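Local coordinates for protein tricorn protease (Thermoplasma acidophilum, PDB 1K32) that acts as a serine protease of the S41 family that degrades polypeptides, probably continuing the breakdown of peptides released by the proteasome, at residues P296-D302 and F313-G317; P335-R339 and Q662-E666. All blocks are in the same frame, centred on the assembly; numbering follows the deposited sequence.

Interaction 1 of 2, residues P296-D302 and F313-G317; sequences PSKFAED and FVSRG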
loop_
_atom_site.group_PDB
_atom_site.type_symbol
_atom_site.label_atom_id
_atom_site.label_comp_id
_atom_site.label_asym_id
_atom_site.label_seq_id
_atom_site.Cartn_x
_atom_site.Cartn_y
_atom_site.Cartn_z
ATOM N N PRO A 296 7.865 31.978 -25.400
ATOM C CA PRO A 296 7.323 30.954 -26.299
ATOM C C PRO A 296 5.930 30.423 -25.962
ATOM O O PRO A 296 5.055 30.363 -26.826
ATOM C CB PRO A 296 8.399 29.868 -26.271
ATOM C CG PRO A 296 9.670 30.657 -26.038
ATOM C CD PRO A 296 9.229 31.632 -24.964
ATOM N N SER A 297 5.712 30.050 -24.709
ATOM C CA SER A 297 4.414 29.514 -24.330
ATOM C C SER A 297 3.252 30.462 -24.627
ATOM O O SER A 297 2.131 30.012 -24.803
ATOM C CB SER A 297 4.398 29.147 -22.849
ATOM O OG SER A 297 4.655 30.276 -22.046
ATOM N N LYS A 298 3.515 31.764 -24.687
ATOM C CA LYS A 298 2.449 32.720 -24.956
ATOM C C LYS A 298 1.930 32.787 -26.389
ATOM O O LYS A 298 0.911 33.424 -26.644
ATOM C CB LYS A 298 2.864 34.110 -24.507
ATOM C CG LYS A 298 3.081 34.182 -23.024
ATOM C CD LYS A 298 2.437 35.407 -22.426
ATOM C CE LYS A 298 2.687 35.439 -20.923
ATOM N NZ LYS A 298 2.268 36.737 -20.322
ATOM N N PHE A 299 2.613 32.142 -27.330
ATOM C CA PHE A 299 2.142 32.162 -28.716
ATOM C C PHE A 299 2.248 30.769 -29.299
ATOM O O PHE A 299 2.211 30.573 -30.510
ATOM C CB PHE A 299 2.944 33.183 -29.543
ATOM C CG PHE A 299 3.005 34.541 -28.905
ATOM C CD1 PHE A 299 4.075 34.896 -28.081
ATOM C CD2 PHE A 299 1.948 35.425 -29.036
ATOM C CE1 PHE A 299 4.082 36.112 -27.389
ATOM C CE2 PHE A 299 1.941 36.645 -28.346
ATOM C CZ PHE A 299 3.013 36.986 -27.520
ATOM N N ALA A 300 2.366 29.801 -28.400
ATOM C CA ALA A 300 2.483 28.403 -28.771
ATOM C C ALA A 300 1.295 27.895 -29.577
ATOM O O ALA A 300 0.167 28.376 -29.441
ATOM C CB ALA A 300 2.650 27.556 -27.530
ATOM N N GLU A 301 1.589 26.919 -30.423
ATOM C CA GLU A 301 0.621 26.257 -31.286
ATOM C C GLU A 301 1.225 24.873 -31.543
ATOM O O GLU A 301 2.332 24.566 -31.105
ATOM C CB GLU A 301 0.497 26.991 -32.635
ATOM C CG GLU A 301 0.268 28.492 -32.543
ATOM C CD GLU A 301 0.381 29.211 -33.885
ATOM O OE1 GLU A 301 1.514 29.371 -34.399
ATOM O OE2 GLU A 301 -0.670 29.624 -34.429
ATOM N N ASP A 302 0.472 24.033 -32.226
ATOM C CA ASP A 302 0.946 22.720 -32.636
ATOM C C ASP A 302 2.157 22.160 -31.862
ATOM O O ASP A 302 3.292 22.536 -32.146
ATOM C CB ASP A 302 1.302 22.829 -34.122
ATOM C CG ASP A 302 1.423 21.491 -34.802
ATOM O OD1 ASP A 302 1.941 21.453 -35.941
ATOM O OD2 ASP A 302 0.991 20.484 -34.205
ATOM N N PHE A 313 7.439 21.917 -31.590
ATOM C CA PHE A 313 6.393 22.865 -31.254
ATOM C C PHE A 313 6.558 24.155 -32.056
ATOM O O PHE A 313 7.675 24.582 -32.388
ATOM C CB PHE A 313 6.346 23.110 -29.739
ATOM C CG PHE A 313 7.275 24.168 -29.254
ATOM C CD1 PHE A 313 6.868 25.496 -29.210
ATOM C CD2 PHE A 313 8.551 23.840 -28.818
ATOM C CE1 PHE A 313 7.720 26.488 -28.733
ATOM C CE2 PHE A 313 9.417 24.825 -28.338
ATOM C CZ PHE A 313 8.999 26.152 -28.296
ATOM N N VAL A 314 5.421 24.735 -32.404
ATOM C CA VAL A 314 5.362 25.939 -33.204
ATOM C C VAL A 314 4.902 27.096 -32.332
ATOM O O VAL A 314 4.010 26.941 -31.501
ATOM C CB VAL A 314 4.374 25.735 -34.380
ATOM C CG1 VAL A 314 4.217 27.013 -35.187
ATOM C CG2 VAL A 314 4.853 24.589 -35.244
ATOM N N SER A 315 5.521 28.251 -32.516
ATOM C CA SER A 315 5.150 29.427 -31.744
ATOM C C SER A 315 5.482 30.702 -32.484
ATOM O O SER A 315 6.603 30.888 -32.948
ATOM C CB SER A 315 5.862 29.438 -30.386
ATOM O OG SER A 315 5.543 30.626 -29.682
ATOM N N ARG A 316 4.492 31.582 -32.593
ATOM C CA ARG A 316 4.690 32.854 -33.265
ATOM C C ARG A 316 5.301 32.619 -34.648
ATOM O O ARG A 316 6.213 33.327 -35.059
ATOM C CB ARG A 316 5.609 33.747 -32.415
ATOM C CG ARG A 316 5.366 35.234 -32.556
ATOM C CD ARG A 316 6.373 36.044 -31.745
ATOM N NE ARG A 316 6.211 37.477 -31.964
ATOM C CZ ARG A 316 5.247 38.217 -31.427
ATOM N NH1 ARG A 316 5.176 39.520 -31.695
ATOM N NH2 ARG A 316 4.364 37.665 -30.605
ATOM N N GLY A 317 4.800 31.603 -35.345
ATOM C CA GLY A 317 5.264 31.305 -36.696
ATOM C C GLY A 317 6.639 30.680 -36.816
ATOM O O GLY A 317 7.155 30.501 -37.917
#

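Interaction 2 of 2, residues P335-R339 and Q662-E666; sequences PLRIR and QMYDE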
loop_
_atom_site.group_PDB
_atom_site.type_symbol
_atom_site.label_atom_id
_atom_site.label_comp_id
_atom_site.label_asym_id
_atom_site.label_seq_id
_atom_site.Cartn_x
_atom_site.Cartn_y
_atom_site.Cartn_z
ATOM N N PRO A 335 12.233 30.965 -42.761
ATOM C CA PRO A 335 11.621 32.269 -42.482
ATOM C C PRO A 335 10.198 32.141 -41.949
ATOM O O PRO A 335 9.677 31.034 -41.798
ATOM C CB PRO A 335 11.692 32.979 -43.834
ATOM C CG PRO A 335 11.647 31.834 -44.823
ATOM C CD PRO A 335 12.579 30.842 -44.191
ATOM N N LEU A 336 9.570 33.285 -41.692
ATOM C CA LEU A 336 8.224 33.338 -41.138
ATOM C C LEU A 336 7.065 32.536 -41.689
ATOM O O LEU A 336 6.892 32.319 -42.891
ATOM C CB LEU A 336 7.758 34.784 -40.986
ATOM C CG LEU A 336 7.971 35.297 -39.558
ATOM C CD1 LEU A 336 7.360 36.678 -39.411
ATOM C CD2 LEU A 336 7.332 34.328 -38.574
ATOM N N ARG A 337 6.268 32.134 -40.709
ATOM C CA ARG A 337 5.059 31.341 -40.793
ATOM C C ARG A 337 5.129 29.877 -41.150
ATOM O O ARG A 337 4.668 29.425 -42.198
ATOM C CB ARG A 337 3.973 32.056 -41.595
ATOM C CG ARG A 337 2.852 32.569 -40.662
ATOM C CD ARG A 337 1.885 31.447 -40.318
ATOM N NE ARG A 337 1.384 31.408 -38.942
ATOM C CZ ARG A 337 0.280 32.012 -38.505
ATOM N NH1 ARG A 337 -0.080 31.882 -37.230
ATOM N NH2 ARG A 337 -0.461 32.753 -39.327
ATOM N N ILE A 338 5.728 29.138 -40.227
ATOM C CA ILE A 338 5.775 27.702 -40.322
ATOM C C ILE A 338 4.417 27.459 -39.657
ATOM O O ILE A 338 4.177 27.928 -38.543
ATOM C CB ILE A 338 6.929 27.123 -39.471
ATOM C CG1 ILE A 338 8.269 27.389 -40.174
ATOM C CG2 ILE A 338 6.726 25.640 -39.236
ATOM C CD1 ILE A 338 9.476 26.762 -39.476
ATOM N N ARG A 339 3.510 26.781 -40.350
ATOM C CA ARG A 339 2.182 26.537 -39.806
ATOM C C ARG A 339 2.046 25.220 -39.048
ATOM O O ARG A 339 1.366 25.163 -38.024
ATOM C CB ARG A 339 1.131 26.582 -40.924
ATOM C CG ARG A 339 0.979 27.937 -41.611
ATOM C CD ARG A 339 -0.186 27.920 -42.600
ATOM N NE ARG A 339 -0.256 29.136 -43.407
ATOM C CZ ARG A 339 -0.527 30.349 -42.934
ATOM N NH1 ARG A 339 -0.562 31.388 -43.765
ATOM N NH2 ARG A 339 -0.769 30.531 -41.638
ATOM N N GLN A 662 4.640 40.698 -42.452
ATOM C CA GLN A 662 4.025 39.376 -42.622
ATOM C C GLN A 662 2.566 39.362 -42.166
ATOM O O GLN A 662 1.725 38.702 -42.792
ATOM C CB GLN A 662 4.817 38.314 -41.857
ATOM C CG GLN A 662 4.384 36.853 -42.107
ATOM C CD GLN A 662 3.153 36.433 -41.304
ATOM O OE1 GLN A 662 2.853 37.011 -40.249
ATOM N NE2 GLN A 662 2.441 35.410 -41.795
ATOM N N MET A 663 2.265 40.110 -41.100
ATOM C CA MET A 663 0.902 40.171 -40.549
ATOM C C MET A 663 -0.059 40.989 -41.411
ATOM O O MET A 663 -1.208 40.608 -41.589
ATOM C CB MET A 663 0.936 40.729 -39.119
ATOM C CG MET A 663 1.589 39.785 -38.128
ATOM S SD MET A 663 2.117 40.567 -36.572
ATOM C CE MET A 663 0.563 40.550 -35.641
ATOM N N TYR A 664 0.402 42.120 -41.935
ATOM C CA TYR A 664 -0.453 42.925 -42.802
ATOM C C TYR A 664 -0.773 42.081 -44.036
ATOM O O TYR A 664 -1.929 41.971 -44.444
ATOM C CB TYR A 664 0.262 44.207 -43.233
ATOM C CG TYR A 664 -0.479 44.930 -44.329
ATOM C CD1 TYR A 664 -1.644 45.647 -44.047
ATOM C CD2 TYR A 664 -0.079 44.802 -45.674
ATOM C CE1 TYR A 664 -2.410 46.219 -45.073
ATOM C CE2 TYR A 664 -0.838 45.364 -46.708
ATOM C CZ TYR A 664 -2.003 46.070 -46.400
ATOM O OH TYR A 664 -2.779 46.604 -47.401
ATOM N N ASP A 665 0.259 41.489 -44.633
ATOM C CA ASP A 665 0.068 40.642 -45.805
ATOM C C ASP A 665 -0.963 39.532 -45.522
ATOM O O ASP A 665 -1.889 39.333 -46.306
ATOM C CB ASP A 665 1.401 40.033 -46.246
ATOM C CG ASP A 665 2.221 40.976 -47.113
ATOM O OD1 ASP A 665 3.379 40.627 -47.405
ATOM O OD2 ASP A 665 1.714 42.053 -47.511
ATOM N N GLU A 666 -0.823 38.830 -44.401
ATOM C CA GLU A 666 -1.777 37.763 -44.070
ATOM C C GLU A 666 -3.187 38.303 -43.815
ATOM O O GLU A 666 -4.177 37.689 -44.226
ATOM C CB GLU A 666 -1.305 36.954 -42.851
ATOM C CG GLU A 666 -2.159 35.717 -42.599
ATOM C CD GLU A 666 -1.435 34.602 -41.850
ATOM O OE1 GLU A 666 -1.794 33.419 -42.071
ATOM O OE2 GLU A 666 -0.526 34.898 -41.039
#

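Interaction 1 of 2, residues P296-D302 and F313-G317
Strands 300-302 and 313-315 run antiparallel, their short axes 4.5 Å apart at closest, with A300 opposite S315 in a non-hydrogen-bonded pair and E301 opposite V314 in a hydrogen-bonded one. The E301 amide gives a short bond to the V314 carbonyl, N to O 2.7 Å. In return V314 N divides itself, reaching D302 O at 3.1 Å and E301 O only weakly, a departure from regular pairing where D302 has positive phi.

Just before A300, a side chain joins in. S315 OG, anti to its own amide nitrogen (chi1 177°), donates to P296 O at 2.9 Å, in the carbonyl plane and on a lone pair. The same oxygen accepts the F299 amide, so two bonds grip it and pin the turn before the strand. P296 CB meanwhile rests obliquely against the F313 ring.

R316 and F299 form a cation-pi pair. R316 runs extended beside F299, pointing the same way, and brings NH2 over the centre of the ring, 3.4 Å from F299 CZ; the guanidinium stands steeply on the ring, the planes 76° apart. K298 CB lies across the opposite face, toward the rim. The R316 amide bonds F299 O from above the carbonyl plane, so both ends of the arginine meet the same phenylalanine, while its NE forms a salt bridge with E659.

These two strands are the first hairpin of a four-stranded antiparallel sheet, a form consistent with a propeller blade. The R316 and S315 side chains touch strand 652-655, F313 meets the F320 ring of the next strand, and V314 packs on strand 338-343, whose R342 forms a salt bridge with D302; R614 gives D302 another.

Interaction 2 of 2, residues P335-R339 and Q662-E666
L336 opens the contact by laying CD1 against Q662 CB, 3.9 Å away, the two side chains crossing at about a right angle. This is the apolar part of an otherwise polar meeting between a loop leading into a strand and the flank of helix 656-674.

R337 follows, with its chain bent at chi2 and chi3. Its CG passes 3.1 Å from Q662 NE2, and the bends swing the guanidinium round so that NH2 makes a salt bridge with E666 OE2 at 2.7 Å. The carboxylate comes to the guanidinium edge, the two planes 82° apart, and R973 O also accepts from NH2. One helical turn before E666, Q662 sends NE2 to that same OE2, 3.1 Å away and from above the carboxylate plane.

R339, extended from CG to NE, approaches from the opposite direction to E666. R339 NH1 and NH2 both close on E666 OE1, end-on and near the guanidinium plane, at 2.9 Å and 3.1 Å respectively. NH2 meets OE1 on its syn lone pair, whereas NH1 comes from above the carboxylate plane. The NE of R339 turns to D359 in a second salt bridge. With each oxygen of E666 engaged by a different arginine, its rotation is probably fixed and its negative charge stabilised.

Were E666 an alanine, R337 and R339 would lose the carboxylate they share; R339 would probably be left to its D359 bridge, and the Q662 amide is likely to be set free to turn.

The result is a salt-bridge network, probably at the seam between the propeller and the C1 region, joining the edge of a blade-like sheet to helix 656-674.

How the interactions relate
From the N terminus, interaction 1 comes first and closes a short hairpin loop, only ten residues separating 296-302 from 313-317. Interaction 2 opens afterwards at 335-339 and closes more than three hundred residues later at 662-666, so the two stand in series, neither nested nor crossed. Their centres are nonetheless about 13 Å apart. They meet directly: I338 N probably bonds G317 O at 3.0 Å, and V314 CG1 packs against the I338 carbonyl, placing one four-stranded sheet beside the next. Interaction 1 thus builds a sheet locally, whereas interaction 2 carries the following sheet across to helix 656-674. E659, partner of R316, lies on that helix too, giving both contacts a tie to it.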